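Local atomic coordinates of CDP-4-keto-6-deoxy-D-glucose-3-dehydrase (Yersinia pseudotuberculosis, PDB entry 3BB8), a protein that probably catalyses, with pyridoxal 5'-phosphate as cofactor, the 3-dehydration of CDP-4-keto-6-deoxy-D-glucose, a reaction linked to lipopolysaccharide biosynthesis. Residues A93-T98 with E242-W247; N125-I128 with I133-F136. The protein carries 1 engineered substitution. All coordinates share one frame; numbering follows the deposited sequence.

How the contacts relate
Both contacts belong to the aspartate aminotransferase fold, and their centres lie about 17 Å apart. Both segments of contact 2 come between the two segments of contact 1 in sequence. Contact 1 joins the ends of helices 86-96 and 235-245. Contact 2 joins helix 121-129 to strand 133-140, two elements of the beta-alpha-beta unit that begins with strand 112-115. The two meet through L94, whose CD1 lies 3.8 Å from P126 O and packs on T127. Helix 86-96 therefore lies between helix 235-245 and helix 121-129. W247 in contact 1 reaches a cofactor held largely by the second subunit, whereas the T127 side chain of contact 2 stays about 12 Å from a bound PLP.

Contact 1. Residues A93-T98 with E242-W247; sequences ALTALT and ESFRDW. With PLP (pyridoxal-5'-phosphate), chain E.
The ring of F244 lies under the methyl group of T95, which covers one of its faces. T95 CG2 stands 3.7 Å from the centroid of the F244 ring and 20° off the ring normal, a CH-pi contact. The methyl is offset toward the rim and is nearest to F244 CE1, at 3.5 Å. T95 CG2 is anti to its own backbone N, and this turns the methyl to the ring. T95 OG1 lies beside the backbone N instead and bonds to L91 O, one turn back in its helix, and to N130 OD1. A96 comes in obliquely from the same side of the ring: A96 CA is 3.4 Å from F244 CE2. The A96 methyl adds a looser apolar contact. F244 also stacks with H284, so the ring is fixed by more than helix 86-96.

The helix ends at R245, one residue past F244, and D246 is the first residue to leave helical geometry. R245 and D246 form a salt bridge here, with R245 NE 2.9 Å from D246 OD1 and the N-H nearly straight at 170°. D246 OD1 lies at the guanidinium edge, close to its plane, and is met on its syn side. E242 joins this network only through a long charge contact with R245.

W247 then carries the chain to the cofactor. Its NE1 bonds to PLP O2P at 3.0 Å, with a bent N-H angle of 137°. A weaker bond from W247 NE1 runs to PLP O3P. The phosphate lies at the indole edge. The other polar partners of this PLP include S87, D194 and S215 of the second subunit. This is a cofactor site at a dimer interface, as in PLP enzymes of the aspartate aminotransferase fold.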
ATOM      1  N   ALA A  93       5.673 -10.572   3.110  1.00 26.48           N
ATOM      2  CA  ALA A  93       6.500 -11.615   3.716  1.00 26.56           C
ATOM      3  C   ALA A  93       5.842 -12.991   3.614  1.00 27.29           C
ATOM      4  O   ALA A  93       6.465 -13.951   3.163  1.00 29.45           O
ATOM      5  CB  ALA A  93       6.775 -11.272   5.181  1.00 24.23           C
ATOM      6  N   LEU A  94       4.577 -13.080   4.015  1.00 27.55           N
ATOM      7  CA  LEU A  94       3.838 -14.343   3.976  1.00 27.44           C
ATOM      8  C   LEU A  94       3.477 -14.764   2.552  1.00 27.47           C
ATOM      9  O   LEU A  94       3.552 -15.943   2.214  1.00 28.67           O
ATOM     10  CB  LEU A  94       2.561 -14.221   4.816  1.00 26.32           C
ATOM     11  CG  LEU A  94       1.718 -15.432   5.236  1.00 25.48           C
ATOM     12  CD1 LEU A  94       0.974 -16.033   4.040  1.00 26.75           C
ATOM     13  CD2 LEU A  94       2.617 -16.454   5.903  1.00 27.27           C
ATOM     14  N   THR A  95       3.092 -13.803   1.723  1.00 26.00           N
ATOM     15  CA  THR A  95       2.702 -14.086   0.348  1.00 26.42           C
ATOM     16  C   THR A  95       3.855 -14.635  -0.471  1.00 26.73           C
ATOM     17  O   THR A  95       3.688 -15.584  -1.227  1.00 29.28           O
ATOM     18  CB  THR A  95       2.163 -12.822  -0.349  1.00 27.59           C
ATOM     19  OG1 THR A  95       1.021 -12.346   0.368  1.00 23.73           O
ATOM     20  CG2 THR A  95       1.773 -13.133  -1.810  1.00 25.01           C
ATOM     21  N   ALA A  96       5.025 -14.033  -0.305  1.00 27.53           N
ATOM     22  CA  ALA A  96       6.224 -14.442  -1.007  1.00 28.13           C
ATOM     23  C   ALA A  96       6.537 -15.924  -0.807  1.00 32.57           C
ATOM     24  O   ALA A  96       7.027 -16.596  -1.719  1.00 35.59           O
ATOM     25  CB  ALA A  96       7.373 -13.616  -0.531  1.00 27.74           C
ATOM     26  N   LEU A  97       6.256 -16.437   0.384  1.00 33.32           N
ATOM     27  CA  LEU A  97       6.525 -17.836   0.669  1.00 33.02           C
ATOM     28  C   LEU A  97       5.541 -18.744  -0.050  1.00 34.75           C
ATOM     29  O   LEU A  97       5.596 -19.964   0.116  1.00 35.99           O
ATOM     30  CB  LEU A  97       6.454 -18.098   2.172  1.00 31.60           C
ATOM     31  CG  LEU A  97       7.468 -17.370   3.054  1.00 30.44           C
ATOM     32  CD1 LEU A  97       7.267 -17.757   4.518  1.00 29.25           C
ATOM     33  CD2 LEU A  97       8.866 -17.724   2.604  1.00 31.56           C
ATOM     34  N   THR A  98       4.634 -18.161  -0.835  1.00 34.13           N
ATOM     35  CA  THR A  98       3.655 -18.963  -1.575  1.00 35.49           C
ATOM     36  C   THR A  98       4.124 -19.144  -3.017  1.00 35.25           C
ATOM     37  O   THR A  98       3.489 -19.847  -3.810  1.00 35.29           O
ATOM     38  CB  THR A  98       2.259 -18.299  -1.636  1.00 35.94           C
ATOM     39  OG1 THR A  98       2.323 -17.157  -2.499  1.00 37.06           O
ATOM     40  CG2 THR A  98       1.794 -17.864  -0.244  1.00 36.72           C
ATOM     41  N   GLU A 242      10.101  -8.568  -3.890  1.00 34.50           N
ATOM     42  CA  GLU A 242      10.130  -7.425  -4.805  1.00 32.76           C
ATOM     43  C   GLU A 242       9.153  -7.591  -5.968  1.00 32.37           C
ATOM     44  O   GLU A 242       8.491  -6.634  -6.380  1.00 30.16           O
ATOM     45  CB  GLU A 242      11.553  -7.230  -5.333  1.00 34.53           C
ATOM     46  CG  GLU A 242      11.758  -5.956  -6.150  1.00 39.99           C
ATOM     47  CD  GLU A 242      13.233  -5.635  -6.360  1.00 42.68           C
ATOM     48  OE1 GLU A 242      13.973  -6.530  -6.824  1.00 44.25           O
ATOM     49  OE2 GLU A 242      13.653  -4.492  -6.062  1.00 44.14           O
ATOM     50  N   SER A 243       9.070  -8.810  -6.494  1.00 31.93           N
ATOM     51  CA  SER A 243       8.169  -9.112  -7.598  1.00 30.94           C
ATOM     52  C   SER A 243       6.717  -8.905  -7.156  1.00 30.81           C
ATOM     53  O   SER A 243       5.923  -8.274  -7.860  1.00 30.27           O
ATOM     54  CB  SER A 243       8.374 -10.555  -8.055  1.00 28.09           C
ATOM     55  OG  SER A 243       7.444 -10.908  -9.064  1.00 28.28           O
ATOM     56  N   PHE A 244       6.374  -9.441  -5.990  1.00 29.09           N
ATOM     57  CA  PHE A 244       5.023  -9.297  -5.457  1.00 28.52           C
ATOM     58  C   PHE A 244       4.702  -7.821  -5.192  1.00 28.72           C
ATOM     59  O   PHE A 244       3.584  -7.358  -5.428  1.00 27.26           O
ATOM     60  CB  PHE A 244       4.888 -10.094  -4.172  1.00 24.79           C
ATOM     61  CG  PHE A 244       4.544 -11.539  -4.385  1.00 24.43           C
ATOM     62  CD1 PHE A 244       3.301 -11.903  -4.896  1.00 20.32           C
ATOM     63  CD2 PHE A 244       5.446 -12.543  -4.033  1.00 24.06           C
ATOM     64  CE1 PHE A 244       2.953 -13.250  -5.053  1.00 22.57           C
ATOM     65  CE2 PHE A 244       5.108 -13.894  -4.185  1.00 20.87           C
ATOM     66  CZ  PHE A 244       3.858 -14.245  -4.695  1.00 21.79           C
ATOM     67  N   ARG A 245       5.696  -7.081  -4.717  1.00 27.51           N
ATOM     68  CA  ARG A 245       5.494  -5.674  -4.439  1.00 27.57           C
ATOM     69  C   ARG A 245       5.336  -4.899  -5.739  1.00 26.95           C
ATOM     70  O   ARG A 245       4.535  -3.976  -5.828  1.00 26.46           O
ATOM     71  CB  ARG A 245       6.671  -5.088  -3.643  1.00 22.90           C
ATOM     72  CG  ARG A 245       6.434  -3.631  -3.244  1.00 22.87           C
ATOM     73  CD  ARG A 245       7.710  -2.929  -2.780  1.00 26.24           C
ATOM     74  NE  ARG A 245       8.695  -2.785  -3.846  1.00 26.95           N
ATOM     75  CZ  ARG A 245       9.965  -2.420  -3.650  1.00 30.51           C
ATOM     76  NH1 ARG A 245      10.416  -2.154  -2.424  1.00 25.99           N
ATOM     77  NH2 ARG A 245      10.791  -2.334  -4.683  1.00 29.27           N
ATOM     78  N   ASP A 246       6.100  -5.289  -6.749  1.00 29.26           N
ATOM     79  CA  ASP A 246       6.062  -4.600  -8.024  1.00 27.92           C
ATOM     80  C   ASP A 246       5.205  -5.221  -9.141  1.00 27.41           C
ATOM     81  O   ASP A 246       5.714  -5.592 -10.195  1.00 29.43           O
ATOM     82  CB  ASP A 246       7.500  -4.384  -8.516  1.00 29.78           C
ATOM     83  CG  ASP A 246       8.385  -3.684  -7.481  1.00 29.77           C
ATOM     84  OD1 ASP A 246       7.856  -3.009  -6.567  1.00 29.98           O
ATOM     85  OD2 ASP A 246       9.624  -3.797  -7.586  1.00 32.93           O
ATOM     86  N   TRP A 247       3.898  -5.302  -8.902  1.00 26.29           N
ATOM     87  CA  TRP A 247       2.916  -5.818  -9.856  1.00 24.47           C
ATOM     88  C   TRP A 247       3.073  -7.288 -10.194  1.00 25.87           C
ATOM     89  O   TRP A 247       2.430  -7.801 -11.118  1.00 23.61           O
ATOM     90  CB  TRP A 247       2.941  -4.991 -11.153  1.00 25.41           C
ATOM     91  CG  TRP A 247       2.709  -3.500 -10.979  1.00 23.33           C
ATOM     92  CD1 TRP A 247       1.516  -2.872 -10.721  1.00 25.36           C
ATOM     93  CD2 TRP A 247       3.702  -2.459 -11.046  1.00 22.35           C
ATOM     94  NE1 TRP A 247       1.710  -1.506 -10.626  1.00 23.46           N
ATOM     95  CE2 TRP A 247       3.038  -1.228 -10.819  1.00 20.98           C
ATOM     96  CE3 TRP A 247       5.084  -2.448 -11.277  1.00 22.30           C
ATOM     97  CZ2 TRP A 247       3.715   0.004 -10.815  1.00 24.86           C
ATOM     98  CZ3 TRP A 247       5.765  -1.212 -11.277  1.00 22.27           C
ATOM     99  CH2 TRP A 247       5.073  -0.006 -11.045  1.00 24.58           C
TER
HETATM  100  N1  PLP E 500      -5.190  -1.000 -13.854  1.00 33.59           N
HETATM  101  C2  PLP E 500      -4.748  -0.406 -15.021  1.00 38.34           C
HETATM  102  C2A PLP E 500      -5.549  -0.665 -16.299  1.00 32.99           C
HETATM  103  C3  PLP E 500      -3.582   0.418 -14.992  1.00 37.13           C
HETATM  104  O3  PLP E 500      -3.104   1.017 -16.106  1.00 39.37           O
HETATM  105  C4  PLP E 500      -2.866   0.630 -13.732  1.00 37.53           C
HETATM  106  C4A PLP E 500      -1.623   1.559 -13.750  1.00 42.08           C
HETATM  107  C5  PLP E 500      -3.364  -0.020 -12.566  1.00 36.84           C
HETATM  108  C6  PLP E 500      -4.552  -0.841 -12.671  1.00 36.01           C
HETATM  109  C5A PLP E 500      -2.794   0.049 -11.179  1.00 34.35           C
HETATM  110  O4P PLP E 500      -2.168   1.215 -10.877  1.00 31.01           O
HETATM  111  P   PLP E 500      -0.773   1.344 -10.108  1.00 32.35           P
HETATM  112  O1P PLP E 500      -0.732   2.730  -9.542  1.00 31.67           O
HETATM  113  O2P PLP E 500       0.365   1.112 -11.269  1.00 35.15           O
HETATM  114  O3P PLP E 500      -0.664   0.255  -9.014  1.00 32.61           O

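Contact 2. Residues N125-I128 with I133-F136; sequences NPTI and IPVF
This is an apolar helix-to-strand contact within a beta-alpha-beta unit, where helix 121-129 turns back into strand 133-140. Its centre is the ring of P134, which two side chains of the helix meet at CG. I128 CG1 comes within 3.4 Å of P134 CG, and the I128 side chain lies roughly perpendicular to that of the proline. I128 CG1 is anti to its own carbonyl carbon (chi1 -58°), and this brings the branch to the proline although the CB bond does not point at the strand. T127 reaches the same atom from its own position on the helix. Its CB bond points toward the strand, and its methyl CG2 lies 3.7 Å from P134 CG. T127 and P134 lie alongside, pointing opposite ways. The same methyl lies 4.0 Å from I133 C, so it also touches the strand backbone. The CB bond of I133 points away from the helix, and its side chain touches K391 and E112.

Helix 121-129 also packs on helix 86-96, P126 meeting N90, L91 and L94, and T127 meeting L94. Strand 133-140 pairs in parallel with strands 112-115 and 393-394, while L285 of the second subunit packs on N125 and I128.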
ATOM      1  N   ASN A 125      -3.648 -11.675   9.516  1.00 22.77           N
ATOM      2  CA  ASN A 125      -4.466 -11.598   8.312  1.00 24.07           C
ATOM      3  C   ASN A 125      -3.836 -12.139   7.025  1.00 23.78           C
ATOM      4  O   ASN A 125      -4.498 -12.844   6.265  1.00 25.81           O
ATOM      5  CB  ASN A 125      -4.958 -10.156   8.102  1.00 24.00           C
ATOM      6  CG  ASN A 125      -5.881  -9.687   9.225  1.00 25.04           C
ATOM      7  OD1 ASN A 125      -6.249 -10.473  10.118  1.00 24.27           O
ATOM      8  ND2 ASN A 125      -6.273  -8.418   9.179  1.00 18.31           N
ATOM      9  N   PRO A 126      -2.553 -11.826   6.764  1.00 24.05           N
ATOM     10  CA  PRO A 126      -1.930 -12.331   5.533  1.00 25.46           C
ATOM     11  C   PRO A 126      -2.117 -13.841   5.381  1.00 27.17           C
ATOM     12  O   PRO A 126      -2.365 -14.331   4.285  1.00 27.89           O
ATOM     13  CB  PRO A 126      -0.463 -11.926   5.695  1.00 25.83           C
ATOM     14  CG  PRO A 126      -0.560 -10.636   6.487  1.00 21.64           C
ATOM     15  CD  PRO A 126      -1.603 -11.010   7.539  1.00 23.58           C
ATOM     16  N   THR A 127      -2.002 -14.571   6.487  1.00 29.28           N
ATOM     17  CA  THR A 127      -2.179 -16.021   6.478  1.00 29.97           C
ATOM     18  C   THR A 127      -3.558 -16.368   5.945  1.00 29.83           C
ATOM     19  O   THR A 127      -3.697 -17.203   5.057  1.00 32.11           O
ATOM     20  CB  THR A 127      -2.040 -16.611   7.900  1.00 29.94           C
ATOM     21  OG1 THR A 127      -0.660 -16.610   8.286  1.00 30.28           O
ATOM     22  CG2 THR A 127      -2.581 -18.028   7.954  1.00 27.37           C
ATOM     23  N   ILE A 128      -4.572 -15.718   6.498  1.00 29.95           N
ATOM     24  CA  ILE A 128      -5.956 -15.937   6.090  1.00 29.55           C
ATOM     25  C   ILE A 128      -6.220 -15.450   4.656  1.00 30.90           C
ATOM     26  O   ILE A 128      -6.964 -16.077   3.892  1.00 27.99           O
ATOM     27  CB  ILE A 128      -6.928 -15.182   7.035  1.00 28.65           C
ATOM     28  CG1 ILE A 128      -6.726 -15.655   8.477  1.00 28.01           C
ATOM     29  CG2 ILE A 128      -8.359 -15.387   6.585  1.00 27.19           C
ATOM     30  CD1 ILE A 128      -7.446 -14.830   9.510  1.00 29.06           C
ATOM     31  N   ILE A 133      -4.494 -21.475   7.097  1.00 38.80           N
ATOM     32  CA  ILE A 133      -5.220 -21.594   8.347  1.00 39.80           C
ATOM     33  C   ILE A 133      -4.353 -21.244   9.543  1.00 37.86           C
ATOM     34  O   ILE A 133      -3.312 -21.862   9.774  1.00 38.82           O
ATOM     35  CB  ILE A 133      -5.765 -23.033   8.503  1.00 41.34           C
ATOM     36  CG1 ILE A 133      -6.638 -23.371   7.294  1.00 41.07           C
ATOM     37  CG2 ILE A 133      -6.568 -23.162   9.779  1.00 40.28           C
ATOM     38  CD1 ILE A 133      -6.868 -24.841   7.100  1.00 46.66           C
ATOM     39  N   PRO A 134      -4.762 -20.223  10.307  1.00 36.25           N
ATOM     40  CA  PRO A 134      -4.014 -19.795  11.491  1.00 36.86           C
ATOM     41  C   PRO A 134      -4.223 -20.804  12.624  1.00 35.87           C
ATOM     42  O   PRO A 134      -5.332 -21.301  12.826  1.00 35.40           O
ATOM     43  CB  PRO A 134      -4.634 -18.439  11.829  1.00 35.65           C
ATOM     44  CG  PRO A 134      -5.225 -17.986  10.528  1.00 37.89           C
ATOM     45  CD  PRO A 134      -5.817 -19.253   9.985  1.00 35.19           C
ATOM     46  N   VAL A 135      -3.149 -21.115  13.337  1.00 36.14           N
ATOM     47  CA  VAL A 135      -3.198 -22.034  14.472  1.00 38.06           C
ATOM     48  C   VAL A 135      -2.638 -21.272  15.676  1.00 37.39           C
ATOM     49  O   VAL A 135      -1.462 -20.910  15.687  1.00 39.81           O
ATOM     50  CB  VAL A 135      -2.344 -23.289  14.206  1.00 37.45           C
ATOM     51  CG1 VAL A 135      -2.379 -24.211  15.417  1.00 38.84           C
ATOM     52  CG2 VAL A 135      -2.876 -24.019  12.982  1.00 38.36           C
ATOM     53  N   PHE A 136      -3.477 -21.020  16.677  1.00 37.94           N
ATOM     54  CA  PHE A 136      -3.052 -20.264  17.857  1.00 39.68           C
ATOM     55  C   PHE A 136      -2.670 -21.057  19.111  1.00 40.81           C
ATOM     56  O   PHE A 136      -3.208 -22.134  19.372  1.00 41.58           O
ATOM     57  CB  PHE A 136      -4.143 -19.272  18.285  1.00 38.02           C
ATOM     58  CG  PHE A 136      -4.687 -18.419  17.171  1.00 37.76           C
ATOM     59  CD1 PHE A 136      -5.759 -18.862  16.400  1.00 38.60           C
ATOM     60  CD2 PHE A 136      -4.156 -17.151  16.923  1.00 35.54           C
ATOM     61  CE1 PHE A 136      -6.304 -18.056  15.398  1.00 39.45           C
ATOM     62  CE2 PHE A 136      -4.686 -16.337  15.927  1.00 34.96           C
ATOM     63  CZ  PHE A 136      -5.766 -16.789  15.161  1.00 38.75           C
TER